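Local coordinates for protein N-acetylgalactosaminyltransferase 7 (Homo sapiens, PDB 6IWR) that is a glycosyltransferase with a GT-A-type domain and a ricin-type beta-trefoil lectin domain, at residues Asp121-Asp126 / Leu163-His168; Ile238-His243 / Gly329-Ile334; Ile363-Gly368 / Lys451-Glu456. One frame throughout, in Å; residues are numbered along the deposited sequence.

Interaction 1. Residues Asp121-Asp126 / Leu163-His168; sequences DMISLD and LMRTVH
The His168 ring has Leu125 CB over one face, a CH-pi contact with the carbon 3.8 Å from the ring centroid. At the ring edge, ND1 donates a hydrogen bond to Asp126 OD1, and the carboxylate is turned 53° from the ring plane. The modelled distance between His168 ND1 and Asp126 OD1, 2.5 Å, is very short, and its exact length is doubtful. This is a His-carboxylate pair. The other ring nitrogen, NE2, is hydrogen-bonded to Tyr201 OH, so both nitrogens are held. The Arg165 guanidinium has Ile123 CB over one face, 3.9 Å from NH2, and Ser124 O near its edge. Arg165 NH2 donates to Ser124 O at 3.2 Å, from above the carbonyl plane. CG of Arg165 is anti to the backbone N (chi1 -177°), and a bend at chi3 turns the guanidinium back to the loop. Its NH1 reaches Ser120 OG. Ser124 OG accepts from Asp126 N at 2.8 Å, closing an ST turn. Leu125 CD1 also touches Met164 CB at 4.0 Å. The contact lays the loop after helix 117-122 against helix 160-173. That helix packs against strand 149-155 through Leu163, Thr166 and Val167, while Leu125 and Met164 also meet Tyr201 of helix 197-201.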
ATOM      1  N   ASP A 121      -7.615  25.736  -2.243  1.00 29.44           N
ATOM      2  CA  ASP A 121      -7.319  27.124  -2.571  1.00 29.70           C
ATOM      3  C   ASP A 121      -8.463  27.826  -3.300  1.00 27.57           C
ATOM      4  O   ASP A 121      -8.480  29.057  -3.327  1.00 37.40           O
ATOM      5  CB  ASP A 121      -6.039  27.218  -3.410  1.00 26.56           C
ATOM      6  CG  ASP A 121      -4.786  27.077  -2.579  1.00 31.76           C
ATOM      7  OD1 ASP A 121      -4.909  26.865  -1.349  1.00 34.58           O
ATOM      8  OD2 ASP A 121      -3.677  27.180  -3.158  1.00 33.47           O
ATOM      9  N   MET A 122      -9.417  27.106  -3.898  1.00 29.56           N
ATOM     10  CA  MET A 122     -10.531  27.789  -4.553  1.00 26.96           C
ATOM     11  C   MET A 122     -11.790  27.861  -3.699  1.00 29.80           C
ATOM     12  O   MET A 122     -12.766  28.498  -4.116  1.00 32.51           O
ATOM     13  CB  MET A 122     -10.864  27.149  -5.907  1.00 29.13           C
ATOM     14  CG  MET A 122     -10.409  25.752  -6.134  1.00 35.99           C
ATOM     15  SD  MET A 122     -10.812  25.273  -7.833  1.00 40.30           S
ATOM     16  CE  MET A 122      -9.258  25.559  -8.670  1.00 40.93           C
ATOM     17  N   ILE A 123     -11.785  27.235  -2.509  1.00 27.78           N
ATOM     18  CA  ILE A 123     -12.873  27.329  -1.547  1.00 24.50           C
ATOM     19  C   ILE A 123     -12.592  28.526  -0.650  1.00 22.90           C
ATOM     20  O   ILE A 123     -11.451  28.756  -0.245  1.00 27.51           O
ATOM     21  CB  ILE A 123     -13.001  26.021  -0.743  1.00 31.11           C
ATOM     22  CG1 ILE A 123     -13.108  24.815  -1.703  1.00 31.74           C
ATOM     23  CG2 ILE A 123     -14.169  26.089   0.257  1.00 27.00           C
ATOM     24  CD1 ILE A 123     -13.185  23.430  -1.033  1.00 22.13           C
ATOM     25  N   SER A 124     -13.612  29.328  -0.383  1.00 22.46           N
ATOM     26  CA  SER A 124     -13.430  30.508   0.459  1.00 26.95           C
ATOM     27  C   SER A 124     -12.882  30.135   1.837  1.00 27.31           C
ATOM     28  O   SER A 124     -13.196  29.076   2.386  1.00 26.47           O
ATOM     29  CB  SER A 124     -14.760  31.264   0.627  1.00 24.50           C
ATOM     30  OG  SER A 124     -14.650  32.282   1.610  1.00 27.77           O
ATOM     31  N   LEU A 125     -12.064  31.022   2.407  1.00 28.34           N
ATOM     32  CA  LEU A 125     -11.709  30.863   3.811  1.00 27.11           C
ATOM     33  C   LEU A 125     -12.907  31.059   4.737  1.00 30.44           C
ATOM     34  O   LEU A 125     -12.876  30.565   5.873  1.00 35.51           O
ATOM     35  CB  LEU A 125     -10.608  31.837   4.198  1.00 24.69           C
ATOM     36  CG  LEU A 125      -9.337  31.704   3.368  1.00 22.73           C
ATOM     37  CD1 LEU A 125      -8.371  32.836   3.723  1.00 23.63           C
ATOM     38  CD2 LEU A 125      -8.723  30.340   3.575  1.00 23.72           C
ATOM     39  N   ASP A 126     -13.961  31.744   4.270  1.00 23.21           N
ATOM     40  CA  ASP A 126     -15.151  32.048   5.062  1.00 28.24           C
ATOM     41  C   ASP A 126     -16.367  31.237   4.618  1.00 26.68           C
ATOM     42  O   ASP A 126     -17.510  31.636   4.831  1.00 28.61           O
ATOM     43  CB  ASP A 126     -15.459  33.542   4.985  1.00 25.12           C
ATOM     44  CG  ASP A 126     -14.317  34.391   5.500  1.00 34.83           C
ATOM     45  OD1 ASP A 126     -13.839  34.152   6.637  1.00 31.94           O
ATOM     46  OD2 ASP A 126     -13.876  35.294   4.751  1.00 40.55           O
ATOM     47  N   LEU A 163      -4.751  26.403   6.788  1.00 26.97           N
ATOM     48  CA  LEU A 163      -4.455  27.024   8.076  1.00 28.19           C
ATOM     49  C   LEU A 163      -5.371  28.214   8.325  1.00 31.44           C
ATOM     50  O   LEU A 163      -5.941  28.357   9.417  1.00 28.02           O
ATOM     51  CB  LEU A 163      -2.990  27.465   8.129  1.00 31.02           C
ATOM     52  CG  LEU A 163      -2.580  28.279   9.366  1.00 30.66           C
ATOM     53  CD1 LEU A 163      -3.024  27.535  10.617  1.00 26.03           C
ATOM     54  CD2 LEU A 163      -1.071  28.567   9.409  1.00 24.97           C
ATOM     55  N   MET A 164      -5.540  29.071   7.314  1.00 26.97           N
ATOM     56  CA  MET A 164      -6.296  30.292   7.541  1.00 30.83           C
ATOM     57  C   MET A 164      -7.795  30.014   7.567  1.00 30.64           C
ATOM     58  O   MET A 164      -8.554  30.780   8.184  1.00 27.53           O
ATOM     59  CB  MET A 164      -5.939  31.346   6.492  1.00 24.71           C
ATOM     60  CG  MET A 164      -4.534  31.952   6.623  1.00 23.84           C
ATOM     61  SD  MET A 164      -3.924  32.325   8.296  1.00 33.48           S
ATOM     62  CE  MET A 164      -5.223  33.325   8.938  1.00 34.46           C
ATOM     63  N   ARG A 165      -8.240  28.913   6.955  1.00 24.83           N
ATOM     64  CA  ARG A 165      -9.660  28.583   7.043  1.00 27.02           C
ATOM     65  C   ARG A 165     -10.013  28.086   8.437  1.00 26.94           C
ATOM     66  O   ARG A 165     -11.109  28.367   8.939  1.00 26.93           O
ATOM     67  CB  ARG A 165     -10.051  27.561   5.976  1.00 27.30           C
ATOM     68  CG  ARG A 165     -11.556  27.207   5.942  1.00 29.86           C
ATOM     69  CD  ARG A 165     -12.058  26.790   4.523  1.00 26.11           C
ATOM     70  NE  ARG A 165     -11.137  25.840   3.907  1.00 30.44           N
ATOM     71  CZ  ARG A 165     -10.459  26.036   2.783  1.00 30.48           C
ATOM     72  NH1 ARG A 165      -9.625  25.086   2.368  1.00 34.79           N
ATOM     73  NH2 ARG A 165     -10.613  27.143   2.062  1.00 26.78           N
ATOM     74  N   THR A 166      -9.095  27.363   9.093  1.00 26.70           N
ATOM     75  CA  THR A 166      -9.319  26.997  10.487  1.00 25.59           C
ATOM     76  C   THR A 166      -9.605  28.243  11.313  1.00 28.72           C
ATOM     77  O   THR A 166     -10.635  28.349  11.994  1.00 28.36           O
ATOM     78  CB  THR A 166      -8.093  26.297  11.065  1.00 29.73           C
ATOM     79  OG1 THR A 166      -7.611  25.296  10.164  1.00 33.26           O
ATOM     80  CG2 THR A 166      -8.429  25.670  12.417  1.00 25.74           C
ATOM     81  N   VAL A 167      -8.676  29.203  11.236  1.00 23.47           N
ATOM     82  CA  VAL A 167      -8.779  30.452  11.972  1.00 26.12           C
ATOM     83  C   VAL A 167     -10.027  31.220  11.561  1.00 27.72           C
ATOM     84  O   VAL A 167     -10.809  31.668  12.412  1.00 26.38           O
ATOM     85  CB  VAL A 167      -7.496  31.286  11.770  1.00 29.43           C
ATOM     86  CG1 VAL A 167      -7.680  32.703  12.321  1.00 28.69           C
ATOM     87  CG2 VAL A 167      -6.301  30.603  12.457  1.00 27.82           C
ATOM     88  N   HIS A 168     -10.213  31.430  10.255  1.00 27.40           N
ATOM     89  CA  HIS A 168     -11.421  32.117   9.807  1.00 27.62           C
ATOM     90  C   HIS A 168     -12.654  31.444  10.393  1.00 28.92           C
ATOM     91  O   HIS A 168     -13.539  32.104  10.952  1.00 30.08           O
ATOM     92  CB  HIS A 168     -11.504  32.143   8.270  1.00 23.47           C
ATOM     93  CG  HIS A 168     -10.768  33.287   7.638  1.00 25.81           C
ATOM     94  ND1 HIS A 168     -11.405  34.397   7.122  1.00 26.06           N
ATOM     95  CD2 HIS A 168      -9.444  33.488   7.431  1.00 27.18           C
ATOM     96  CE1 HIS A 168     -10.506  35.232   6.631  1.00 26.64           C
ATOM     97  NE2 HIS A 168      -9.308  34.703   6.799  1.00 24.96           N
TER

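Interaction 2. Residues Ile238-His243 / Gly329-Ile334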
ATOM      1  N   ILE A 238      -8.456  25.614  24.279  1.00 23.12           N
ATOM      2  CA  ILE A 238      -9.100  24.763  23.289  1.00 23.22           C
ATOM      3  C   ILE A 238      -8.050  24.467  22.237  1.00 25.55           C
ATOM      4  O   ILE A 238      -7.635  25.372  21.504  1.00 25.48           O
ATOM      5  CB  ILE A 238     -10.338  25.407  22.649  1.00 26.63           C
ATOM      6  CG1 ILE A 238     -11.319  25.914  23.711  1.00 25.49           C
ATOM      7  CG2 ILE A 238     -11.032  24.378  21.702  1.00 24.38           C
ATOM      8  CD1 ILE A 238     -12.652  26.369  23.144  1.00 20.74           C
ATOM      9  N   TYR A 239      -7.623  23.211  22.157  1.00 23.87           N
ATOM     10  CA  TYR A 239      -6.684  22.802  21.123  1.00 23.79           C
ATOM     11  C   TYR A 239      -7.422  22.397  19.852  1.00 24.31           C
ATOM     12  O   TYR A 239      -8.480  21.763  19.906  1.00 24.25           O
ATOM     13  CB  TYR A 239      -5.810  21.645  21.625  1.00 27.60           C
ATOM     14  CG  TYR A 239      -4.831  22.082  22.670  1.00 24.47           C
ATOM     15  CD1 TYR A 239      -3.576  22.548  22.308  1.00 22.32           C
ATOM     16  CD2 TYR A 239      -5.172  22.054  24.023  1.00 20.60           C
ATOM     17  CE1 TYR A 239      -2.660  22.986  23.273  1.00 24.90           C
ATOM     18  CE2 TYR A 239      -4.280  22.484  24.995  1.00 22.95           C
ATOM     19  CZ  TYR A 239      -3.018  22.958  24.615  1.00 24.30           C
ATOM     20  OH  TYR A 239      -2.111  23.400  25.566  1.00 25.00           O
ATOM     21  N   LEU A 240      -6.833  22.755  18.706  1.00 28.30           N
ATOM     22  CA  LEU A 240      -7.380  22.524  17.372  1.00 29.98           C
ATOM     23  C   LEU A 240      -6.251  22.197  16.404  1.00 27.32           C
ATOM     24  O   LEU A 240      -5.245  22.910  16.381  1.00 30.27           O
ATOM     25  CB  LEU A 240      -8.121  23.774  16.871  1.00 29.83           C
ATOM     26  CG  LEU A 240      -9.651  23.794  16.786  1.00 28.55           C
ATOM     27  CD1 LEU A 240     -10.243  22.814  17.733  1.00 27.63           C
ATOM     28  CD2 LEU A 240     -10.172  25.181  17.073  1.00 23.01           C
ATOM     29  N   ASP A 241      -6.424  21.138  15.598  1.00 29.17           N
ATOM     30  CA  ASP A 241      -5.512  20.828  14.485  1.00 30.79           C
ATOM     31  C   ASP A 241      -5.431  22.049  13.557  1.00 31.77           C
ATOM     32  O   ASP A 241      -6.320  22.898  13.532  1.00 25.26           O
ATOM     33  CB  ASP A 241      -5.986  19.578  13.680  1.00 32.68           C
ATOM     34  CG  ASP A 241      -5.131  18.285  13.938  1.00 41.57           C
ATOM     35  OD1 ASP A 241      -4.724  18.131  15.114  1.00 46.21           O
ATOM     36  OD2 ASP A 241      -4.891  17.423  12.988  1.00 36.54           O
ATOM     37  N   ALA A 242      -4.358  22.140  12.774  1.00 32.07           N
ATOM     38  CA  ALA A 242      -4.285  23.268  11.851  1.00 28.45           C
ATOM     39  C   ALA A 242      -5.099  23.049  10.571  1.00 31.12           C
ATOM     40  O   ALA A 242      -5.005  23.853   9.638  1.00 33.33           O
ATOM     41  CB  ALA A 242      -2.829  23.584  11.512  1.00 28.55           C
ATOM     42  N   HIS A 243      -5.915  22.001  10.508  1.00 33.30           N
ATOM     43  CA  HIS A 243      -6.749  21.704   9.350  1.00 26.83           C
ATOM     44  C   HIS A 243      -8.147  21.311   9.845  1.00 30.36           C
ATOM     45  O   HIS A 243      -8.623  20.192   9.652  1.00 28.79           O
ATOM     46  CB  HIS A 243      -6.107  20.613   8.481  1.00 27.62           C
ATOM     47  CG  HIS A 243      -5.291  19.621   9.262  1.00 33.96           C
ATOM     48  ND1 HIS A 243      -3.915  19.636   9.278  1.00 31.50           N
ATOM     49  CD2 HIS A 243      -5.666  18.610  10.089  1.00 35.20           C
ATOM     50  CE1 HIS A 243      -3.478  18.670  10.070  1.00 43.94           C
ATOM     51  NE2 HIS A 243      -4.521  18.030  10.575  1.00 40.81           N
ATOM     52  N   GLY A 329      -7.176  12.973  20.672  1.00 32.45           N
ATOM     53  CA  GLY A 329      -5.996  13.697  21.111  1.00 30.97           C
ATOM     54  C   GLY A 329      -5.774  15.088  20.547  1.00 32.16           C
ATOM     55  O   GLY A 329      -5.228  15.956  21.234  1.00 31.26           O
ATOM     56  N   GLY A 330      -6.157  15.316  19.296  1.00 34.35           N
ATOM     57  CA  GLY A 330      -5.877  16.595  18.670  1.00 31.64           C
ATOM     58  C   GLY A 330      -6.737  17.747  19.158  1.00 32.97           C
ATOM     59  O   GLY A 330      -6.237  18.860  19.335  1.00 34.41           O
ATOM     60  N   LEU A 331      -8.029  17.491  19.373  1.00 27.59           N
ATOM     61  CA  LEU A 331      -9.029  18.516  19.643  1.00 26.29           C
ATOM     62  C   LEU A 331      -9.629  18.252  21.016  1.00 27.76           C
ATOM     63  O   LEU A 331     -10.239  17.202  21.239  1.00 26.49           O
ATOM     64  CB  LEU A 331     -10.142  18.527  18.577  1.00 22.60           C
ATOM     65  CG  LEU A 331      -9.815  18.314  17.088  1.00 38.09           C
ATOM     66  CD1 LEU A 331     -11.077  18.467  16.191  1.00 32.51           C
ATOM     67  CD2 LEU A 331      -8.668  19.172  16.575  1.00 27.21           C
ATOM     68  N   PHE A 332      -9.467  19.196  21.928  1.00 23.28           N
ATOM     69  CA  PHE A 332     -10.110  19.078  23.232  1.00 25.03           C
ATOM     70  C   PHE A 332     -10.128  20.457  23.893  1.00 25.38           C
ATOM     71  O   PHE A 332      -9.557  21.427  23.381  1.00 25.53           O
ATOM     72  CB  PHE A 332      -9.421  18.017  24.111  1.00 23.40           C
ATOM     73  CG  PHE A 332      -7.994  18.339  24.473  1.00 22.75           C
ATOM     74  CD1 PHE A 332      -6.965  18.107  23.571  1.00 24.52           C
ATOM     75  CD2 PHE A 332      -7.678  18.840  25.725  1.00 23.60           C
ATOM     76  CE1 PHE A 332      -5.657  18.376  23.882  1.00 20.03           C
ATOM     77  CE2 PHE A 332      -6.349  19.119  26.050  1.00 26.70           C
ATOM     78  CZ  PHE A 332      -5.339  18.880  25.108  1.00 21.61           C
ATOM     79  N   ALA A 333     -10.787  20.526  25.046  1.00 26.53           N
ATOM     80  CA  ALA A 333     -10.833  21.724  25.877  1.00 24.63           C
ATOM     81  C   ALA A 333     -10.618  21.321  27.332  1.00 27.89           C
ATOM     82  O   ALA A 333     -11.227  20.353  27.801  1.00 31.87           O
ATOM     83  CB  ALA A 333     -12.179  22.447  25.696  1.00 21.83           C
ATOM     84  N   ILE A 334      -9.721  22.029  28.031  1.00 33.70           N
ATOM     85  CA  ILE A 334      -9.560  21.927  29.481  1.00 30.11           C
ATOM     86  C   ILE A 334      -9.458  23.323  30.040  1.00 27.40           C
ATOM     87  O   ILE A 334      -8.947  24.238  29.388  1.00 27.20           O
ATOM     88  CB  ILE A 334      -8.308  21.167  29.979  1.00 29.84           C
ATOM     89  CG1 ILE A 334      -7.213  21.077  28.952  1.00 30.79           C
ATOM     90  CG2 ILE A 334      -8.616  19.808  30.629  1.00 29.15           C
ATOM     91  CD1 ILE A 334      -6.206  20.044  29.512  1.00 45.56           C
TER
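Tyr239, Phe332 and Leu331 bury the most surface here. Tyr239 and Phe332 lie on neighbouring antiparallel strands, their side chains on the same face of the sheet. These side chains run side by side and point the same way. The ring planes are only 22° apart, but the rings are slid past one another, with centroids 4.9 Å apart, and barely overlap. The touch is made by Tyr239 CD2, which lies over a face of the Phe332 ring, 3.4 Å from CZ. Phe332 CG sits between its backbone N and carbonyl carbon (chi1 64°), which sets the ring beside that of Tyr239. The Tyr239 hydroxyl is hydrogen-bonded to Arg224 O. In the backbone, Tyr239 N donates to Phe332 O at 2.9 Å; the return bond from Phe332 N to Tyr239 O is weak. Leu331 CA approaches Tyr239 O at 3.3 Å in a CA-H...O contact. Leu331 CD2 lies 3.7 Å from Leu240 CA and also meets Asp241 CB. Asp241 and His243 form an Asp-X-His motif, as in related transferases. The Asp241 side chain lies about 3 Å from the bound manganese and is hydrogen-bonded to His380. The two strands lie inside the mixed GT-A sheet: 236-240 also pairs with parallel strand 149-155, and 332-335 with antiparallel strand 264-274. Helix 251-260 covers the face carrying Ile238 and Ala333.

Interaction 3. Residues Ile363-Gly368 / Lys451-Glu456; sequences IWQCGG and KWFMEE
Trp364 meets Phe453 where helix 355-365 ends in a Schellman motif and packs against helix 450-457. Gly367, with positive phi, is the C-prime residue. Gly368 N donates to Ile363 O, and Gly367 N gives a weak bond to Trp364 O. Phe453 CG is anti to its backbone N (chi1 175°), and this carries the ring across to Trp364. The two side chains cross at about a right angle. Phe453 CE1 is the touching atom: it is 3.5 Å from Trp364 CD1 and 3.6 Å from Trp364 CB. Trp364 CD1 lies at the edge of the Phe453 ring. The five-membered ring of Trp364 and the Phe453 ring meet obliquely, their planes 44° apart. Trp364 NE1 is hydrogen-bonded to Ser324 O, which probably helps hold the turn of the indole. Phe453 CB lies 4.1 Å from Gln365 CG. Trp452 takes the same kind of first torsion as Phe453, CG anti to the backbone N (chi1 167°). Its six-membered ring then reaches the end of helix 355-365, where Trp452 CZ3 is 3.9 Å from Trp364 O. Glu456 CB lies over one face of the Trp452 ring, offset toward the rim, and Lys448 makes a cation-pi contact with the same residue. The disulfide Cys366-Cys447 ties the two chain regions covalently beside this apolar contact. Within helix 450-457, Trp452 O is a shared acceptor, taking bonds from two amides, Glu455 N at 3.0 Å and Glu456 N at 2.8 Å.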
ATOM      1  N   ILE A 363      -6.715  12.452  33.819  1.00 24.47           N
ATOM      2  CA  ILE A 363      -7.956  13.133  34.171  1.00 23.80           C
ATOM      3  C   ILE A 363      -8.861  12.192  34.957  1.00 28.41           C
ATOM      4  O   ILE A 363      -9.419  12.551  36.007  1.00 28.05           O
ATOM      5  CB  ILE A 363      -8.664  13.656  32.917  1.00 20.22           C
ATOM      6  CG1 ILE A 363      -7.893  14.820  32.332  1.00 27.29           C
ATOM      7  CG2 ILE A 363     -10.073  14.049  33.258  1.00 20.80           C
ATOM      8  CD1 ILE A 363      -8.453  15.288  31.001  1.00 25.79           C
ATOM      9  N   TRP A 364      -9.033  10.977  34.447  1.00 21.84           N
ATOM     10  CA  TRP A 364     -10.009  10.072  35.029  1.00 23.93           C
ATOM     11  C   TRP A 364      -9.549   9.573  36.392  1.00 26.76           C
ATOM     12  O   TRP A 364     -10.299   9.644  37.376  1.00 32.43           O
ATOM     13  CB  TRP A 364     -10.253   8.905  34.082  1.00 19.48           C
ATOM     14  CG  TRP A 364     -11.310   9.129  33.058  1.00 21.69           C
ATOM     15  CD1 TRP A 364     -11.176   9.019  31.706  1.00 20.99           C
ATOM     16  CD2 TRP A 364     -12.687   9.440  33.298  1.00 24.63           C
ATOM     17  NE1 TRP A 364     -12.371   9.239  31.088  1.00 19.23           N
ATOM     18  CE2 TRP A 364     -13.321   9.507  32.034  1.00 22.67           C
ATOM     19  CE3 TRP A 364     -13.450   9.651  34.456  1.00 20.51           C
ATOM     20  CZ2 TRP A 364     -14.677   9.817  31.890  1.00 23.18           C
ATOM     21  CZ3 TRP A 364     -14.792   9.941  34.321  1.00 22.02           C
ATOM     22  CH2 TRP A 364     -15.400  10.017  33.042  1.00 25.80           C
ATOM     23  N   GLN A 365      -8.317   9.068  36.473  1.00 23.15           N
ATOM     24  CA  GLN A 365      -7.848   8.452  37.700  1.00 26.73           C
ATOM     25  C   GLN A 365      -7.549   9.456  38.796  1.00 27.50           C
ATOM     26  O   GLN A 365      -7.443   9.063  39.960  1.00 34.96           O
ATOM     27  CB  GLN A 365      -6.612   7.611  37.423  1.00 28.52           C
ATOM     28  CG  GLN A 365      -6.928   6.327  36.690  1.00 32.23           C
ATOM     29  CD  GLN A 365      -5.676   5.619  36.255  1.00 29.49           C
ATOM     30  OE1 GLN A 365      -4.922   5.109  37.090  1.00 28.99           O
ATOM     31  NE2 GLN A 365      -5.427   5.605  34.946  1.00 22.35           N
ATOM     32  N   CYS A 366      -7.432  10.737  38.479  1.00 23.53           N
ATOM     33  CA  CYS A 366      -7.146  11.721  39.505  1.00 24.68           C
ATOM     34  C   CYS A 366      -8.359  12.560  39.839  1.00 25.38           C
ATOM     35  O   CYS A 366      -8.212  13.642  40.416  1.00 28.72           O
ATOM     36  CB  CYS A 366      -5.965  12.602  39.098  1.00 27.91           C
ATOM     37  SG  CYS A 366      -4.477  11.599  38.738  1.00 41.93           S
ATOM     38  N   GLY A 367      -9.552  12.084  39.500  1.00 21.83           N
ATOM     39  CA  GLY A 367     -10.761  12.714  39.974  1.00 21.91           C
ATOM     40  C   GLY A 367     -11.504  13.583  38.987  1.00 26.65           C
ATOM     41  O   GLY A 367     -12.554  14.123  39.340  1.00 34.04           O
ATOM     42  N   GLY A 368     -11.016  13.722  37.758  1.00 27.54           N
ATOM     43  CA  GLY A 368     -11.691  14.500  36.747  1.00 24.59           C
ATOM     44  C   GLY A 368     -12.638  13.653  35.924  1.00 27.12           C
ATOM     45  O   GLY A 368     -12.941  12.507  36.257  1.00 30.82           O
ATOM     46  N   LYS A 451      -7.237  -0.358  37.931  1.00 29.76           N
ATOM     47  CA  LYS A 451      -8.237  -1.408  38.061  1.00 29.95           C
ATOM     48  C   LYS A 451      -9.636  -0.807  38.272  1.00 33.83           C
ATOM     49  O   LYS A 451     -10.617  -1.231  37.640  1.00 30.93           O
ATOM     50  CB  LYS A 451      -7.807  -2.335  39.206  1.00 35.14           C
ATOM     51  CG  LYS A 451      -8.475  -3.700  39.285  1.00 43.66           C
ATOM     52  CD  LYS A 451      -8.410  -4.458  37.966  1.00 47.90           C
ATOM     53  CE  LYS A 451      -9.342  -5.674  37.983  1.00 44.32           C
ATOM     54  NZ  LYS A 451      -9.437  -6.337  36.656  1.00 39.35           N
ATOM     55  N   TRP A 452      -9.746   0.206  39.144  1.00 35.98           N
ATOM     56  CA  TRP A 452     -10.999   0.962  39.237  1.00 32.75           C
ATOM     57  C   TRP A 452     -11.393   1.507  37.875  1.00 26.65           C
ATOM     58  O   TRP A 452     -12.517   1.305  37.404  1.00 31.13           O
ATOM     59  CB  TRP A 452     -10.869   2.099  40.254  1.00 31.66           C
ATOM     60  CG  TRP A 452     -11.987   3.103  40.192  1.00 30.71           C
ATOM     61  CD1 TRP A 452     -13.171   3.088  40.897  1.00 30.83           C
ATOM     62  CD2 TRP A 452     -12.023   4.276  39.379  1.00 29.97           C
ATOM     63  NE1 TRP A 452     -13.934   4.180  40.562  1.00 29.51           N
ATOM     64  CE2 TRP A 452     -13.258   4.917  39.620  1.00 31.28           C
ATOM     65  CE3 TRP A 452     -11.148   4.828  38.438  1.00 30.48           C
ATOM     66  CZ2 TRP A 452     -13.628   6.095  38.961  1.00 27.51           C
ATOM     67  CZ3 TRP A 452     -11.514   5.999  37.793  1.00 29.27           C
ATOM     68  CH2 TRP A 452     -12.740   6.623  38.062  1.00 28.04           C
ATOM     69  N   PHE A 453     -10.466   2.189  37.222  1.00 26.55           N
ATOM     70  CA  PHE A 453     -10.762   2.800  35.933  1.00 28.01           C
ATOM     71  C   PHE A 453     -11.345   1.784  34.955  1.00 30.10           C
ATOM     72  O   PHE A 453     -12.359   2.055  34.302  1.00 31.07           O
ATOM     73  CB  PHE A 453      -9.491   3.436  35.385  1.00 26.79           C
ATOM     74  CG  PHE A 453      -9.627   4.005  34.015  1.00 25.62           C
ATOM     75  CD1 PHE A 453     -10.397   5.143  33.793  1.00 23.24           C
ATOM     76  CD2 PHE A 453      -8.947   3.423  32.944  1.00 27.27           C
ATOM     77  CE1 PHE A 453     -10.482   5.691  32.521  1.00 24.83           C
ATOM     78  CE2 PHE A 453      -9.041   3.954  31.663  1.00 27.92           C
ATOM     79  CZ  PHE A 453      -9.806   5.093  31.448  1.00 27.89           C
ATOM     80  N   MET A 454     -10.733   0.597  34.858  1.00 27.96           N
ATOM     81  CA  MET A 454     -11.184  -0.388  33.882  1.00 27.98           C
ATOM     82  C   MET A 454     -12.549  -0.960  34.235  1.00 30.66           C
ATOM     83  O   MET A 454     -13.282  -1.430  33.355  1.00 27.70           O
ATOM     84  CB  MET A 454     -10.166  -1.517  33.760  1.00 25.80           C
ATOM     85  CG  MET A 454      -9.012  -1.277  32.781  1.00 27.32           C
ATOM     86  SD  MET A 454      -9.585  -0.960  31.097  1.00 32.90           S
ATOM     87  CE  MET A 454      -9.194   0.777  31.147  1.00 32.96           C
ATOM     88  N   GLU A 455     -12.911  -0.935  35.506  1.00 27.95           N
ATOM     89  CA  GLU A 455     -14.117  -1.617  35.935  1.00 31.53           C
ATOM     90  C   GLU A 455     -15.307  -0.679  36.100  1.00 33.15           C
ATOM     91  O   GLU A 455     -16.454  -1.130  35.985  1.00 33.18           O
ATOM     92  CB  GLU A 455     -13.823  -2.386  37.231  1.00 30.23           C
ATOM     93  CG  GLU A 455     -12.899  -3.590  36.955  1.00 36.59           C
ATOM     94  CD  GLU A 455     -12.578  -4.418  38.193  1.00 35.54           C
ATOM     95  OE1 GLU A 455     -12.926  -3.998  39.310  1.00 40.76           O
ATOM     96  OE2 GLU A 455     -11.976  -5.498  38.052  1.00 37.75           O
ATOM     97  N   GLU A 456     -15.055   0.611  36.318  1.00 31.72           N
ATOM     98  CA  GLU A 456     -16.087   1.613  36.544  1.00 30.69           C
ATOM     99  C   GLU A 456     -16.326   2.502  35.328  1.00 30.93           C
ATOM    100  O   GLU A 456     -17.480   2.719  34.937  1.00 28.75           O
ATOM    101  CB  GLU A 456     -15.706   2.471  37.760  1.00 29.45           C
ATOM    102  CG  GLU A 456     -16.687   3.584  38.080  1.00 28.81           C
ATOM    103  CD  GLU A 456     -18.089   3.069  38.294  1.00 35.56           C
ATOM    104  OE1 GLU A 456     -19.049   3.771  37.891  1.00 48.33           O
ATOM    105  OE2 GLU A 456     -18.219   1.960  38.850  1.00 29.39           O
TER

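Interactions 1 and 2 are neighbours, with centres about 17 Å apart. They touch through Thr166 of helix 160-173: its OG1 makes a probable, weak hydrogen bond to Ala242 O at 3.0 Å. Leu163 CD1 adds a packing contact to Ala242 CB at 4.1 Å. Helix 160-173 therefore backs the loop that carries Asp241 beside the manganese. Interaction 3 is farther off. Its centre is about 23 Å from that of interaction 2, although their nearest atoms are about 5 Å apart without touching. Interactions 1 and 3 lie on opposite sides of the chain's centre, about 40 Å apart between centres. The three contacts follow one another along the chain.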